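Local coordinates for protein glycoside hydrolase, GH17 family (PDB 6FCG) that probably hydrolyses internal beta-1,3-glucosidic bonds of laminarin, the storage glucan of microalgae, as an endo-laminarinase of glycoside hydrolase family 17, at residues F370-V375 and K380-D385; D385-G390 and I402-N407. One frame throughout, in Å; residues are numbered along the deposited sequence.

Interaction 1: residues F370-V375 and K380-D385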
ATOM      1  N   PHE A 370      17.494  13.423  20.402  1.00 19.81           N
ATOM      2  CA  PHE A 370      17.911  12.600  21.536  1.00 20.65           C
ATOM      3  C   PHE A 370      18.189  13.373  22.851  1.00 20.18           C
ATOM      4  O   PHE A 370      18.446  12.757  23.874  1.00 19.93           O
ATOM      5  CB  PHE A 370      19.117  11.761  21.150  1.00 21.75           C
ATOM      6  CG  PHE A 370      18.762  10.519  20.414  1.00 21.55           C
ATOM      7  CD1 PHE A 370      18.438   9.361  21.117  1.00 21.12           C
ATOM      8  CD2 PHE A 370      18.779  10.493  19.033  1.00 22.14           C
ATOM      9  CE1 PHE A 370      18.123   8.209  20.451  1.00 21.02           C
ATOM     10  CE2 PHE A 370      18.464   9.330  18.354  1.00 22.36           C
ATOM     11  CZ  PHE A 370      18.142   8.192  19.062  1.00 22.24           C
ATOM     12  N   GLY A 371      18.113  14.702  22.815  1.00 19.90           N
ATOM     13  CA  GLY A 371      18.387  15.515  23.970  1.00 19.11           C
ATOM     14  C   GLY A 371      17.434  15.326  25.121  1.00 18.90           C
ATOM     15  O   GLY A 371      16.311  14.856  24.941  1.00 17.02           O
ATOM     16  N   LEU A 372      17.917  15.663  26.323  1.00 18.79           N
ATOM     17  CA  LEU A 372      17.049  15.933  27.469  1.00 18.39           C
ATOM     18  C   LEU A 372      16.516  17.357  27.352  1.00 19.57           C
ATOM     19  O   LEU A 372      15.455  17.688  27.898  1.00 20.34           O
ATOM     20  CB  LEU A 372      17.799  15.748  28.766  1.00 17.70           C
ATOM     21  CG  LEU A 372      18.486  14.413  28.966  1.00 17.54           C
ATOM     22  CD1 LEU A 372      19.319  14.467  30.231  1.00 17.67           C
ATOM     23  CD2 LEU A 372      17.504  13.263  29.031  1.00 18.18           C
ATOM     24  N   PHE A 373      17.261  18.208  26.658  1.00 20.88           N
ATOM     25  CA  PHE A 373      16.836  19.579  26.348  1.00 21.81           C
ATOM     26  C   PHE A 373      16.690  19.730  24.846  1.00 21.98           C
ATOM     27  O   PHE A 373      17.360  19.007  24.069  1.00 19.35           O
ATOM     28  CB  PHE A 373      17.900  20.619  26.786  1.00 22.49           C
ATOM     29  CG  PHE A 373      18.220  20.621  28.249  1.00 24.15           C
ATOM     30  CD1 PHE A 373      19.202  19.811  28.769  1.00 23.15           C
ATOM     31  CD2 PHE A 373      17.541  21.480  29.115  1.00 25.82           C
ATOM     32  CE1 PHE A 373      19.479  19.823  30.115  1.00 23.73           C
ATOM     33  CE2 PHE A 373      17.820  21.488  30.472  1.00 25.15           C
ATOM     34  CZ  PHE A 373      18.801  20.667  30.968  1.00 24.53           C
ATOM     35  N   THR A 374      15.913  20.747  24.450  1.00 22.36           N
ATOM     36  CA  THR A 374      15.741  21.113  23.035  1.00 22.36           C
ATOM     37  C   THR A 374      16.950  21.939  22.646  1.00 23.25           C
ATOM     38  O   THR A 374      17.719  22.346  23.505  1.00 22.63           O
ATOM     39  CB  THR A 374      14.431  21.876  22.698  1.00 23.21           C
ATOM     40  OG1 THR A 374      14.482  23.253  23.117  1.00 23.44           O
ATOM     41  CG2 THR A 374      13.196  21.198  23.249  1.00 24.31           C
ATOM     42  N   VAL A 375      17.124  22.202  21.361  1.00 24.50           N
ATOM     43  CA  VAL A 375      18.264  23.031  20.928  1.00 25.44           C
ATOM     44  C   VAL A 375      18.189  24.442  21.594  1.00 26.44           C
ATOM     45  O   VAL A 375      19.198  24.997  21.978  1.00 25.12           O
ATOM     46  CB  VAL A 375      18.475  23.051  19.388  1.00 26.14           C
ATOM     47  CG1 VAL A 375      17.352  23.784  18.695  1.00 26.69           C
ATOM     48  CG2 VAL A 375      19.795  23.704  19.027  1.00 26.48           C
ATOM     49  N   LYS A 380      12.713  19.104  28.307  1.00 22.23           N
ATOM     50  CA  LYS A 380      11.692  18.123  27.956  1.00 21.96           C
ATOM     51  C   LYS A 380      11.127  17.478  29.209  1.00 21.48           C
ATOM     52  O   LYS A 380      11.724  17.569  30.291  1.00 22.35           O
ATOM     53  CB  LYS A 380      12.273  17.035  27.055  1.00 23.42           C
ATOM     54  CG  LYS A 380      12.711  17.529  25.685  1.00 23.80           C
ATOM     55  CD  LYS A 380      13.517  16.469  24.967  1.00 24.91           C
ATOM     56  CE  LYS A 380      13.999  16.953  23.603  1.00 25.74           C
ATOM     57  NZ  LYS A 380      14.748  15.896  22.848  1.00 26.14           N
ATOM     58  N   TYR A 381       9.997  16.807  29.049  1.00 21.03           N
ATOM     59  CA  TYR A 381       9.256  16.203  30.154  1.00 22.49           C
ATOM     60  C   TYR A 381      10.116  15.578  31.242  1.00 22.84           C
ATOM     61  O   TYR A 381       9.883  15.799  32.444  1.00 21.90           O
ATOM     62  CB  TYR A 381       8.249  15.163  29.644  1.00 23.97           C
ATOM     63  CG  TYR A 381       7.454  14.548  30.776  1.00 26.50           C
ATOM     64  CD1 TYR A 381       6.491  15.297  31.460  1.00 27.55           C
ATOM     65  CD2 TYR A 381       7.705  13.241  31.205  1.00 28.10           C
ATOM     66  CE1 TYR A 381       5.782  14.751  32.517  1.00 29.06           C
ATOM     67  CE2 TYR A 381       7.008  12.682  32.260  1.00 28.97           C
ATOM     68  CZ  TYR A 381       6.045  13.439  32.913  1.00 31.19           C
ATOM     69  OH  TYR A 381       5.324  12.875  33.941  1.00 32.61           O
ATOM     70  N   VAL A 382      11.105  14.798  30.813  1.00 23.33           N
ATOM     71  CA  VAL A 382      12.056  14.150  31.721  1.00 22.75           C
ATOM     72  C   VAL A 382      12.633  15.059  32.818  1.00 23.13           C
ATOM     73  O   VAL A 382      12.864  14.575  33.928  1.00 22.41           O
ATOM     74  CB  VAL A 382      13.185  13.448  30.921  1.00 23.09           C
ATOM     75  CG1 VAL A 382      14.035  14.433  30.130  1.00 23.34           C
ATOM     76  CG2 VAL A 382      14.053  12.573  31.810  1.00 22.42           C
ATOM     77  N   LEU A 383      12.866  16.343  32.505  1.00 23.20           N
ATOM     78  CA  LEU A 383      13.450  17.318  33.454  1.00 25.79           C
ATOM     79  C   LEU A 383      12.509  18.401  34.001  1.00 26.25           C
ATOM     80  O   LEU A 383      12.970  19.318  34.675  1.00 24.33           O
ATOM     81  CB  LEU A 383      14.650  18.041  32.802  1.00 25.59           C
ATOM     82  CG  LEU A 383      15.838  17.217  32.318  1.00 26.35           C
ATOM     83  CD1 LEU A 383      16.964  18.127  31.849  1.00 26.55           C
ATOM     84  CD2 LEU A 383      16.324  16.274  33.409  1.00 27.12           C
ATOM     85  N   TRP A 384      11.217  18.344  33.689  1.00 28.27           N
ATOM     86  CA  TRP A 384      10.254  19.358  34.187  1.00 28.36           C
ATOM     87  C   TRP A 384      10.319  19.498  35.684  1.00 29.59           C
ATOM     88  O   TRP A 384      10.250  20.589  36.206  1.00 31.77           O
ATOM     89  CB  TRP A 384       8.821  18.961  33.847  1.00 28.09           C
ATOM     90  CG  TRP A 384       8.403  19.124  32.422  1.00 25.97           C
ATOM     91  CD1 TRP A 384       9.185  19.477  31.350  1.00 25.05           C
ATOM     92  CD2 TRP A 384       7.099  18.918  31.923  1.00 23.49           C
ATOM     93  NE1 TRP A 384       8.425  19.503  30.220  1.00 23.77           N
ATOM     94  CE2 TRP A 384       7.139  19.156  30.549  1.00 23.68           C
ATOM     95  CE3 TRP A 384       5.888  18.543  32.512  1.00 24.42           C
ATOM     96  CZ2 TRP A 384       6.007  19.023  29.739  1.00 24.76           C
ATOM     97  CZ3 TRP A 384       4.768  18.434  31.723  1.00 24.29           C
ATOM     98  CH2 TRP A 384       4.834  18.669  30.343  1.00 24.28           C
ATOM     99  N   ASP A 385      10.465  18.382  36.367  1.00 33.63           N
ATOM    100  CA  ASP A 385      10.493  18.382  37.810  1.00 38.38           C
ATOM    101  C   ASP A 385      11.651  19.248  38.323  1.00 35.96           C
ATOM    102  O   ASP A 385      11.473  20.048  39.236  1.00 35.33           O
ATOM    103  CB  ASP A 385      10.598  16.938  38.305  1.00 47.00           C
ATOM    104  CG  ASP A 385      10.101  16.761  39.716  1.00 56.47           C
ATOM    105  OD1 ASP A 385      10.227  17.700  40.540  1.00 63.16           O
ATOM    106  OD2 ASP A 385       9.615  15.645  40.008  1.00 66.40           O
TER

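Interaction 2: residues D385-G390 and I402-N407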
ATOM      1  N   ASP A 385      10.465  18.382  36.367  1.00 33.63           N
ATOM      2  CA  ASP A 385      10.493  18.382  37.810  1.00 38.38           C
ATOM      3  C   ASP A 385      11.651  19.248  38.323  1.00 35.96           C
ATOM      4  O   ASP A 385      11.473  20.048  39.236  1.00 35.33           O
ATOM      5  CB  ASP A 385      10.598  16.938  38.305  1.00 47.00           C
ATOM      6  CG  ASP A 385      10.101  16.761  39.716  1.00 56.47           C
ATOM      7  OD1 ASP A 385      10.227  17.700  40.540  1.00 63.16           O
ATOM      8  OD2 ASP A 385       9.615  15.645  40.008  1.00 66.40           O
ATOM      9  N   LEU A 386      12.824  19.102  37.718  1.00 35.01           N
ATOM     10  CA  LEU A 386      13.977  19.928  38.070  1.00 34.01           C
ATOM     11  C   LEU A 386      13.812  21.402  37.769  1.00 31.83           C
ATOM     12  O   LEU A 386      14.333  22.229  38.513  1.00 34.73           O
ATOM     13  CB  LEU A 386      15.238  19.457  37.358  1.00 35.04           C
ATOM     14  CG  LEU A 386      15.741  18.048  37.687  1.00 38.72           C
ATOM     15  CD1 LEU A 386      17.104  17.779  37.037  1.00 40.09           C
ATOM     16  CD2 LEU A 386      15.834  17.787  39.189  1.00 39.18           C
ATOM     17  N   VAL A 387      13.126  21.750  36.691  1.00 28.15           N
ATOM     18  CA  VAL A 387      12.844  23.163  36.431  1.00 29.69           C
ATOM     19  C   VAL A 387      12.030  23.758  37.592  1.00 32.11           C
ATOM     20  O   VAL A 387      12.339  24.845  38.076  1.00 31.48           O
ATOM     21  CB  VAL A 387      12.112  23.396  35.088  1.00 27.49           C
ATOM     22  CG1 VAL A 387      11.694  24.859  34.907  1.00 26.01           C
ATOM     23  CG2 VAL A 387      13.011  22.974  33.941  1.00 27.63           C
ATOM     24  N   ASP A 388      11.002  23.031  38.033  1.00 34.97           N
ATOM     25  CA  ASP A 388      10.127  23.468  39.139  1.00 36.16           C
ATOM     26  C   ASP A 388      10.881  23.652  40.455  1.00 36.16           C
ATOM     27  O   ASP A 388      10.591  24.573  41.199  1.00 35.36           O
ATOM     28  CB  ASP A 388       8.949  22.485  39.353  1.00 36.13           C
ATOM     29  CG  ASP A 388       7.976  22.442  38.172  1.00 34.63           C
ATOM     30  OD1 ASP A 388       8.063  23.330  37.283  1.00 35.52           O
ATOM     31  OD2 ASP A 388       7.154  21.504  38.132  1.00 31.06           O
ATOM     32  N   LYS A 389      11.855  22.792  40.723  1.00 37.50           N
ATOM     33  CA  LYS A 389      12.652  22.926  41.931  1.00 42.97           C
ATOM     34  C   LYS A 389      13.612  24.121  41.845  1.00 40.02           C
ATOM     35  O   LYS A 389      14.283  24.396  42.830  1.00 40.91           O
ATOM     36  CB  LYS A 389      13.477  21.661  42.237  1.00 48.45           C
ATOM     37  CG  LYS A 389      12.748  20.335  42.118  1.00 56.69           C
ATOM     38  CD  LYS A 389      12.506  19.604  43.425  1.00 66.05           C
ATOM     39  CE  LYS A 389      12.183  18.138  43.119  1.00 71.15           C
ATOM     40  NZ  LYS A 389      11.811  17.317  44.304  1.00 73.32           N
ATOM     41  N   GLY A 390      13.726  24.781  40.689  1.00 36.07           N
ATOM     42  CA  GLY A 390      14.599  25.938  40.540  1.00 35.13           C
ATOM     43  C   GLY A 390      16.061  25.638  40.218  1.00 35.04           C
ATOM     44  O   GLY A 390      16.889  26.548  40.206  1.00 38.26           O
ATOM     45  N   ILE A 402      15.763  28.489  30.957  1.00 33.98           N
ATOM     46  CA  ILE A 402      15.409  27.091  30.873  1.00 33.60           C
ATOM     47  C   ILE A 402      13.948  26.919  31.256  1.00 35.07           C
ATOM     48  O   ILE A 402      13.582  26.867  32.423  1.00 34.66           O
ATOM     49  CB  ILE A 402      16.327  26.194  31.713  1.00 34.82           C
ATOM     50  CG1 ILE A 402      17.801  26.475  31.400  1.00 35.85           C
ATOM     51  CG2 ILE A 402      16.025  24.730  31.452  1.00 34.63           C
ATOM     52  CD1 ILE A 402      18.175  26.484  29.933  1.00 38.18           C
ATOM     53  N   THR A 403      13.141  26.767  30.216  1.00 37.38           N
ATOM     54  CA  THR A 403      11.690  26.676  30.272  1.00 35.78           C
ATOM     55  C   THR A 403      11.256  25.230  30.052  1.00 35.64           C
ATOM     56  O   THR A 403      11.981  24.441  29.454  1.00 38.67           O
ATOM     57  CB  THR A 403      11.149  27.624  29.199  1.00 36.16           C
ATOM     58  OG1 THR A 403      11.065  28.892  29.809  1.00 38.16           O
ATOM     59  CG2 THR A 403       9.786  27.267  28.651  1.00 39.60           C
ATOM     60  N   LYS A 404      10.092  24.872  30.575  1.00 33.68           N
ATOM     61  CA  LYS A 404       9.480  23.576  30.291  1.00 29.55           C
ATOM     62  C   LYS A 404       8.895  23.524  28.887  1.00 27.33           C
ATOM     63  O   LYS A 404       8.289  24.487  28.436  1.00 28.01           O
ATOM     64  CB  LYS A 404       8.405  23.289  31.321  1.00 31.65           C
ATOM     65  CG  LYS A 404       8.950  22.750  32.641  1.00 33.63           C
ATOM     66  CD  LYS A 404       8.361  23.385  33.896  1.00 36.19           C
ATOM     67  CE  LYS A 404       6.846  23.382  33.929  1.00 39.54           C
ATOM     68  NZ  LYS A 404       6.296  23.675  35.278  1.00 41.38           N
ATOM     69  N   THR A 405       9.091  22.399  28.186  1.00 26.29           N
ATOM     70  CA  THR A 405       8.378  22.113  26.910  1.00 25.64           C
ATOM     71  C   THR A 405       6.900  21.990  27.213  1.00 25.13           C
ATOM     72  O   THR A 405       6.556  21.710  28.361  1.00 23.79           O
ATOM     73  CB  THR A 405       8.825  20.784  26.226  1.00 25.48           C
ATOM     74  OG1 THR A 405       8.724  19.703  27.155  1.00 24.34           O
ATOM     75  CG2 THR A 405      10.273  20.869  25.695  1.00 25.99           C
ATOM     76  N   TYR A 406       6.037  22.228  26.214  1.00 25.45           N
ATOM     77  CA  TYR A 406       4.556  22.182  26.389  1.00 25.63           C
ATOM     78  C   TYR A 406       3.988  23.129  27.468  1.00 26.19           C
ATOM     79  O   TYR A 406       2.852  22.944  27.923  1.00 27.13           O
ATOM     80  CB  TYR A 406       4.092  20.752  26.751  1.00 25.24           C
ATOM     81  CG  TYR A 406       4.340  19.726  25.699  1.00 24.62           C
ATOM     82  CD1 TYR A 406       3.353  19.425  24.762  1.00 22.88           C
ATOM     83  CD2 TYR A 406       5.549  19.033  25.643  1.00 24.48           C
ATOM     84  CE1 TYR A 406       3.558  18.472  23.805  1.00 22.12           C
ATOM     85  CE2 TYR A 406       5.770  18.065  24.678  1.00 24.35           C
ATOM     86  CZ  TYR A 406       4.760  17.786  23.765  1.00 23.33           C
ATOM     87  OH  TYR A 406       4.976  16.839  22.812  1.00 21.60           O
ATOM     88  N   ASN A 407       4.763  24.111  27.912  1.00 27.51           N
ATOM     89  CA  ASN A 407       4.384  24.934  29.060  1.00 28.25           C
ATOM     90  C   ASN A 407       4.129  24.175  30.320  1.00 29.02           C
ATOM     91  O   ASN A 407       3.355  24.620  31.169  1.00 28.23           O
ATOM     92  CB  ASN A 407       3.197  25.827  28.720  1.00 29.34           C
ATOM     93  CG  ASN A 407       3.689  27.070  28.124  1.00 32.82           C
ATOM     94  OD1 ASN A 407       4.349  27.792  28.843  1.00 39.18           O
ATOM     95  ND2 ASN A 407       3.606  27.231  26.800  1.00 32.70           N
TER

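Interaction 1: residues F370-V375 and K380-D385
Leu383 sets its CD1 methyl over one face of the Phe373 ring, 3.3 Å from Phe373 CZ and within 4.2 Å of Phe373 CD1, CE1 and CE2, so the methyl lies toward the distal half of the ring; the two side chains cross at about a right angle. This is buried loop packing outside the parallel strands of what is, by family, a TIM-barrel fold, where the loop following helix 326-342 meets the residues leading into helix 384-388. The same methyl lies 4.0 Å from Leu372 CB, so one branch of Leu383 serves both residues. Alongside it, Leu372 CD2 meets Val382 CG1 at 3.8 Å. Phe353 and Phe392 add further aromatic contacts to the Phe373 ring.

Outward from this centre the contact turns polar. Lys380 N donates to Leu372 O at 3.1 Å, in the carbonyl plane and with an N-H...O angle of 158°, which pins the backbones together. From there the Lys380 side chain runs fully extended beyond CG (chi2 169°), its methylenes passing the carbonyls of Leu372 and Gly371, and brings the ammonium of this buried lysine to Asp354 and Ser310. There NZ pairs with Asp354 in a salt bridge and bonds to Ser310 OG; Asp354 OD1 also accepts from Gly371 N. A methionine in place of Lys380 would probably leave the Asp354 carboxylate without its cationic mate and Gly371 O without this donor. The last grip is Lys380 NZ on Gly371 O, 2.8 Å long, with the nitrogen 41° out of the carbonyl plane.

Interaction 2: residues D385-G390 and I402-N407
Asp388 and Lys404 form a salt bridge in which Lys404 NZ donates to Asp388 OD1 at 2.7 Å. Asp388 OD1 accepts on its syn lone pair, the side of the other carboxylate oxygen, yet OD2 stays 3.7 Å from Lys404 NZ, so the grip is one-armed rather than forked. The two side chains cross at about a right angle. Lys404 reaches this position by bending: its chain departs from the extended form at chi2 and again at chi3 (52°), which carries CD past the aspartate, 3.4 Å from Asp388 OD1, before NZ closes the bridge. Asp388 belongs to the C-terminal part of its helix, where a negative charge is generally unfavourable, and the ammonium is likely to offset that.

Next to the bridge lies Val387, the only one of the touching helix residues whose side chain starts toward the loop. With Val387 CG1 anti to the backbone N (chi1 174°), that methyl lies 3.8 Å from Lys404 CD and also approaches Ile402 O. The aliphatic part of the lysine thus covers the valine while its charged end serves the aspartate. Val387 CG2 makes a looser contact with Ile402 CG2, at 4.3 Å, beyond which Ile402 is packed on Phe373 and Phe392.

After this turn the chain leaves the helix in a Schellman motif, in which Gly390 takes a positive phi of 85° and its N bonds to Val387 O. The contact fastens the short helix 384-388 to the irregular segment between strand 400-401 and helix 410-416. Backbone hydrogen bonds of Thr403 and Thr405 with Ala379 tie that segment to the loop preceding helix 384-388, and Tyr406 packs against helix 410-416.

Overall arrangement
Interactions 1 and 2 follow each other along the chain and overlap in range at Asp385, interaction 1 using the residues leading into helix 384-388 and interaction 2 its last turn, with centres about 9 Å apart. Interaction 1 is the buried one, its centre about 16 Å from the centre of the chain; interaction 2 is partly buried, its centre about 24 Å from it. Each relies on a lysine, but differently: the inner one, itself buried, is shared among a carboxylate, a hydroxyl and a backbone carbonyl, whereas the outer one pairs with an exposed carboxylate. Direct contacts join the two, notably a probable hydrogen bond from Trp384 NE1 to Thr405 OG1 (3.1 Å).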